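Local atomic coordinates of COG3291: FOG: PKD repeat (Clostridium thermocellum, PDB entry 1WMX), a protein that is the family 30 carbohydrate-binding module of the multidomain protein CelJ, which is probably a cellulase, and is expected to bind polysaccharide such as cellulose for it. Residues B[92-97]-B[167-172]; B[38-43]-B[50-55]. All blocks are in the same frame, centred on the assembly; numbering follows the deposited sequence.

Contact 1. Residues B[92-97]-B[167-172]; sequences KGKEGG and PFTVWF
Trp171 turns the edge of its indole to the backbone of Lys92, Gly93 and Lys94: CE3 lies 3.4 Å from Lys92 O and CZ3 3.6 Å from Lys94 N, both near the ring plane. One indole face takes Thr169 CG2, offset toward the rim. Lys92, with CG in the position between its own N and carbonyl carbon (chi1 87°), crosses the tryptophan at a slant and brings CG to 4.2 Å from CE3; its amino group is too distant for more than a weak cation-pi attraction. Lys94 reaches back over Thr169. CG is anti to the backbone N, the chain bends at chi3 (-72°), and CE comes to 3.4 Å from Thr169 CB, tighter than usual carbon packing. The backbones themselves are joined by Trp171 N to Lys92 O at 3.1 Å and by Lys94 N to Thr169 O at 2.9 Å; the bond from Lys92 N to Trp171 O is weak. Between them Gly93 faces Val170 as an antiparallel non-hydrogen-bonded pair, CA to CA 4.2 Å, with Val170 CG1 resting against Gly93 CA on the face away from the indole. In the second shell, Trp171 NE1 is hydrogen-bonded to Asp40, which helps fix the turn of the ring, and Val43, Thr50 and Arg52 also touch this side chain. Strand 168-178 is thus an inner strand, bonded on one edge to 86-93, which turns off into a loop after Lys94, and on the other to 48-55, in the larger antiparallel sheet of a two-sheet beta module.

Contact 2. Residues B[38-43]-B[50-55]; sequences PVDTTV and TLRLNV
Thr50 and Asp40 form an antiparallel hydrogen-bonded pair, with Asp40 N to Thr50 O at 2.8 Å and Thr50 N to Asp40 O at 3.0 Å. Packing is close here. Thr50 OG1 sits between its own N and carbonyl carbon (chi1 62°) and donates to Val43 O at 2.9 Å, approaching from above the carbonyl plane, while Val43 crosses the threonine at about a right angle. The Asp40 carboxylate is gripped from within its own segment: OD2 accepts from Thr42 N, closing an Asx turn, and from Thr42 OG1 at 2.7 Å, both from the same face of the carboxylate. A bend at chi3 (-44°) sets Arg52 NE beside the other oxygen, OD1, which is shared between Trp171 NE1 and a weak hydrogen bond from NE, 3.3 Å away, that forms part of a salt bridge. The carboxylate and guanidinium planes stand 88° apart. Buried Pro38 is also closely packed: Arg52 N bonds to Pro38 O almost in line with the carbonyl, and the side chains cross at about a right angle, NH1 3.6 Å from Pro38 CG. NH1 forms a salt bridge with Glu31, the arginine's strongest polar partner, though this side chain is partly exposed. The looser side is the face away from Asp40 and Thr50, where partly exposed Val39 brings CG2 only to 4.3 Å from Leu51 CD1. Here an antiparallel strand pair ends in an Asx turn, which carries the chain round the corner at residues 41-43.

The centres of the two contacts lie 10 Å apart, on the same side of the centre of the chain. They come in series: contact 2 joins parts of the chain close in sequence, whereas contact 1 brings together segments about 70 residues apart. Both belong to one antiparallel sheet, in which strand 168-178 lies between strands 86-93 and 48-55, and strand 48-55 in turn pairs with 39-40. Phe172 N to Leu51 O, 2.8 Å, is a probable backbone bond between them. A pairing local in sequence and one between segments far apart in sequence thus build neighbouring parts of the same sheet, the larger of the two in the carbohydrate-binding module.

Contact 1. Residues B[92-97]-B[167-172]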
loop_
_atom_site.group_PDB
_atom_site.type_symbol
_atom_site.label_atom_id
_atom_site.label_comp_id
_atom_site.label_asym_id
_atom_site.label_seq_id
_atom_site.Cartn_x
_atom_site.Cartn_y
_atom_site.Cartn_z
ATOM N N LYS B 92 -5.445 5.659 24.407
ATOM C CA LYS B 92 -4.836 5.165 25.653
ATOM C C LYS B 92 -4.495 3.700 25.430
ATOM O O LYS B 92 -5.277 2.950 24.843
ATOM C CB LYS B 92 -5.798 5.346 26.836
ATOM C CG LYS B 92 -6.774 4.203 27.044
ATOM C CD LYS B 92 -7.497 4.321 28.380
ATOM C CE LYS B 92 -8.403 3.134 28.663
ATOM N NZ LYS B 92 -9.056 3.216 29.981
ATOM N N GLY B 93 -3.325 3.306 25.892
ATOM C CA GLY B 93 -2.852 1.924 25.704
ATOM C C GLY B 93 -3.119 1.048 26.920
ATOM O O GLY B 93 -3.411 1.534 28.013
ATOM N N LYS B 94 -3.029 -0.326 26.687
ATOM C CA LYS B 94 -3.210 -1.281 27.791
ATOM C C LYS B 94 -2.081 -1.081 28.813
ATOM O O LYS B 94 -2.309 -1.133 30.032
ATOM C CB LYS B 94 -3.191 -2.694 27.249
ATOM C CG LYS B 94 -3.740 -3.706 28.240
ATOM C CD LYS B 94 -3.571 -5.139 27.765
ATOM C CE LYS B 94 -4.518 -5.497 26.623
ATOM N NZ LYS B 94 -4.364 -6.884 26.170
ATOM N N GLU B 95 -0.887 -0.863 28.269
ATOM C CA GLU B 95 0.318 -0.557 29.072
ATOM C C GLU B 95 0.845 0.796 28.641
ATOM O O GLU B 95 1.453 1.518 29.425
ATOM C CB GLU B 95 1.470 -1.561 28.905
ATOM N N GLY B 96 1.125 0.870 27.630
ATOM C CA GLY B 96 1.790 2.142 27.341
ATOM C C GLY B 96 2.978 1.940 26.402
ATOM O O GLY B 96 3.664 0.914 26.432
ATOM N N GLY B 97 3.203 2.931 25.570
ATOM C CA GLY B 97 4.309 2.889 24.625
ATOM C C GLY B 97 3.942 2.118 23.358
ATOM O O GLY B 97 4.804 1.835 22.520
ATOM N N PRO B 167 2.585 -7.786 20.336
ATOM C CA PRO B 167 1.124 -7.737 20.441
ATOM C C PRO B 167 0.819 -6.502 21.288
ATOM O O PRO B 167 1.681 -6.071 22.057
ATOM C CB PRO B 167 0.792 -9.030 21.168
ATOM C CG PRO B 167 1.974 -9.196 22.070
ATOM C CD PRO B 167 3.126 -8.900 21.134
ATOM N N PHE B 168 -0.377 -5.931 21.155
ATOM C CA PHE B 168 -0.716 -4.737 21.932
ATOM C C PHE B 168 -2.196 -4.391 21.841
ATOM O O PHE B 168 -2.936 -4.977 21.050
ATOM C CB PHE B 168 0.097 -3.538 21.435
ATOM C CG PHE B 168 -0.377 -2.992 20.108
ATOM C CD1 PHE B 168 -1.361 -2.007 20.052
ATOM C CD2 PHE B 168 0.126 -3.499 18.911
ATOM C CE1 PHE B 168 -1.842 -1.539 18.822
ATOM C CE2 PHE B 168 -0.348 -3.037 17.678
ATOM C CZ PHE B 168 -1.334 -2.057 17.637
ATOM N N THR B 169 -2.611 -3.416 22.644
ATOM C CA THR B 169 -3.994 -2.967 22.658
ATOM C C THR B 169 -4.099 -1.487 22.969
ATOM O O THR B 169 -3.451 -0.991 23.886
ATOM C CB THR B 169 -4.817 -3.718 23.711
ATOM O OG1 THR B 169 -4.700 -5.126 23.488
ATOM C CG2 THR B 169 -6.286 -3.311 23.634
ATOM N N VAL B 170 -4.904 -0.786 22.178
ATOM C CA VAL B 170 -5.168 0.633 22.386
ATOM C C VAL B 170 -6.652 0.820 22.120
ATOM O O VAL B 170 -7.311 -0.048 21.538
ATOM C CB VAL B 170 -4.372 1.564 21.436
ATOM C CG1 VAL B 170 -2.894 1.484 21.749
ATOM C CG2 VAL B 170 -4.652 1.204 19.988
ATOM N N TRP B 171 -7.169 1.955 22.561
ATOM C CA TRP B 171 -8.566 2.290 22.394
ATOM C C TRP B 171 -8.619 3.696 21.818
ATOM O O TRP B 171 -7.867 4.570 22.242
ATOM C CB TRP B 171 -9.260 2.232 23.755
ATOM C CG TRP B 171 -9.452 0.834 24.264
ATOM C CD1 TRP B 171 -10.542 0.025 24.058
ATOM C CD2 TRP B 171 -8.534 0.069 25.056
ATOM N NE1 TRP B 171 -10.360 -1.183 24.679
ATOM C CE2 TRP B 171 -9.136 -1.187 25.300
ATOM C CE3 TRP B 171 -7.262 0.324 25.587
ATOM C CZ2 TRP B 171 -8.510 -2.190 26.051
ATOM C CZ3 TRP B 171 -6.634 -0.673 26.334
ATOM C CH2 TRP B 171 -7.261 -1.914 26.558
ATOM N N PHE B 172 -9.484 3.907 20.835
ATOM C CA PHE B 172 -9.615 5.217 20.213
ATOM C C PHE B 172 -10.962 5.819 20.584
ATOM O O PHE B 172 -11.908 5.112 20.923
ATOM C CB PHE B 172 -9.533 5.132 18.675
ATOM C CG PHE B 172 -8.185 4.702 18.132
ATOM C CD1 PHE B 172 -7.841 3.353 18.055
ATOM C CD2 PHE B 172 -7.275 5.649 17.659
ATOM C CE1 PHE B 172 -6.611 2.949 17.505
ATOM C CE2 PHE B 172 -6.045 5.261 17.111
ATOM C CZ PHE B 172 -5.714 3.901 17.034
#

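Contact 2. Residues B[38-43]-B[50-55]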
loop_
_atom_site.group_PDB
_atom_site.type_symbol
_atom_site.label_atom_id
_atom_site.label_comp_id
_atom_site.label_asym_id
_atom_site.label_seq_id
_atom_site.Cartn_x
_atom_site.Cartn_y
_atom_site.Cartn_z
ATOM N N PRO B 38 -13.624 -4.016 16.528
ATOM C CA PRO B 38 -14.716 -4.171 17.488
ATOM C C PRO B 38 -14.911 -2.881 18.295
ATOM O O PRO B 38 -13.964 -2.127 18.509
ATOM C CB PRO B 38 -14.246 -5.333 18.353
ATOM C CG PRO B 38 -12.746 -5.134 18.387
ATOM C CD PRO B 38 -12.414 -4.751 16.957
ATOM N N VAL B 39 -16.143 -2.622 18.719
ATOM C CA VAL B 39 -16.452 -1.438 19.513
ATOM C C VAL B 39 -16.540 -1.862 20.976
ATOM O O VAL B 39 -17.361 -2.703 21.351
ATOM C CB VAL B 39 -17.788 -0.781 19.070
ATOM C CG1 VAL B 39 -18.108 0.428 19.956
ATOM C CG2 VAL B 39 -17.682 -0.338 17.618
ATOM N N ASP B 40 -15.670 -1.277 21.792
ATOM C CA ASP B 40 -15.608 -1.584 23.208
ATOM C C ASP B 40 -16.634 -0.760 23.976
ATOM O O ASP B 40 -16.605 0.469 23.960
ATOM C CB ASP B 40 -14.192 -1.312 23.716
ATOM C CG ASP B 40 -13.829 -2.164 24.906
ATOM O OD1 ASP B 40 -12.617 -2.410 25.112
ATOM O OD2 ASP B 40 -14.753 -2.586 25.636
ATOM N N THR B 41 -17.548 -1.459 24.633
ATOM C CA THR B 41 -18.598 -0.813 25.395
ATOM C C THR B 41 -18.253 -0.771 26.881
ATOM O O THR B 41 -18.958 -0.155 27.677
ATOM C CB THR B 41 -19.933 -1.545 25.194
ATOM O OG1 THR B 41 -20.978 -0.806 25.829
ATOM C CG2 THR B 41 -19.877 -2.941 25.797
ATOM N N THR B 42 -17.159 -1.425 27.255
ATOM C CA THR B 42 -16.735 -1.428 28.647
ATOM C C THR B 42 -15.712 -0.318 28.905
ATOM O O THR B 42 -15.834 0.414 29.887
ATOM C CB THR B 42 -16.171 -2.808 29.058
ATOM O OG1 THR B 42 -15.041 -3.135 28.247
ATOM C CG2 THR B 42 -17.240 -3.876 28.874
ATOM N N VAL B 43 -14.703 -0.183 28.046
ATOM C CA VAL B 43 -13.747 0.906 28.245
ATOM C C VAL B 43 -14.348 2.068 27.456
ATOM O O VAL B 43 -14.502 2.003 26.237
ATOM C CB VAL B 43 -12.314 0.560 27.746
ATOM C CG1 VAL B 43 -12.079 -0.927 27.834
ATOM C CG2 VAL B 43 -12.091 1.071 26.367
ATOM N N THR B 50 -15.569 3.017 22.876
ATOM C CA THR B 50 -14.359 3.279 22.126
ATOM C C THR B 50 -14.086 2.241 21.037
ATOM O O THR B 50 -14.740 1.199 20.971
ATOM C CB THR B 50 -13.175 3.360 23.081
ATOM O OG1 THR B 50 -13.017 2.104 23.744
ATOM C CG2 THR B 50 -13.421 4.445 24.133
ATOM N N LEU B 51 -13.128 2.548 20.170
ATOM C CA LEU B 51 -12.753 1.647 19.096
ATOM C C LEU B 51 -11.486 0.911 19.541
ATOM O O LEU B 51 -10.457 1.529 19.811
ATOM C CB LEU B 51 -12.502 2.455 17.829
ATOM C CG LEU B 51 -12.424 1.672 16.525
ATOM C CD1 LEU B 51 -13.713 0.867 16.316
ATOM C CD2 LEU B 51 -12.192 2.644 15.380
ATOM N N ARG B 52 -11.565 -0.413 19.620
ATOM C CA ARG B 52 -10.439 -1.240 20.070
ATOM C C ARG B 52 -9.552 -1.825 18.972
ATOM O O ARG B 52 -10.020 -2.592 18.126
ATOM C CB ARG B 52 -10.961 -2.391 20.946
ATOM C CG ARG B 52 -9.866 -3.306 21.548
ATOM C CD ARG B 52 -10.465 -4.664 21.956
ATOM N NE ARG B 52 -11.729 -4.457 22.643
ATOM C CZ ARG B 52 -12.795 -5.239 22.548
ATOM N NH1 ARG B 52 -12.780 -6.330 21.786
ATOM N NH2 ARG B 52 -13.904 -4.887 23.188
ATOM N N LEU B 53 -8.270 -1.464 19.006
ATOM C CA LEU B 53 -7.280 -1.980 18.062
ATOM C C LEU B 53 -6.494 -2.996 18.895
ATOM O O LEU B 53 -5.587 -2.636 19.656
ATOM C CB LEU B 53 -6.365 -0.864 17.569
ATOM C CG LEU B 53 -5.229 -1.277 16.628
ATOM C CD1 LEU B 53 -5.807 -1.880 15.359
ATOM C CD2 LEU B 53 -4.361 -0.061 16.291
ATOM N N ASN B 54 -6.837 -4.267 18.737
ATOM C CA ASN B 54 -6.241 -5.324 19.540
ATOM C C ASN B 54 -5.454 -6.412 18.804
ATOM O O ASN B 54 -6.034 -7.313 18.187
ATOM C CB ASN B 54 -7.356 -5.963 20.370
ATOM C CG ASN B 54 -6.852 -7.020 21.329
ATOM O OD1 ASN B 54 -7.609 -7.901 21.733
ATOM N ND2 ASN B 54 -5.580 -6.929 21.712
ATOM N N VAL B 55 -4.130 -6.317 18.882
ATOM C CA VAL B 55 -3.249 -7.301 18.272
ATOM C C VAL B 55 -2.963 -8.245 19.435
ATOM O O VAL B 55 -2.141 -7.946 20.295
ATOM C CB VAL B 55 -1.941 -6.648 17.768
ATOM C CG1 VAL B 55 -1.041 -7.697 17.142
ATOM C CG2 VAL B 55 -2.271 -5.568 16.743
#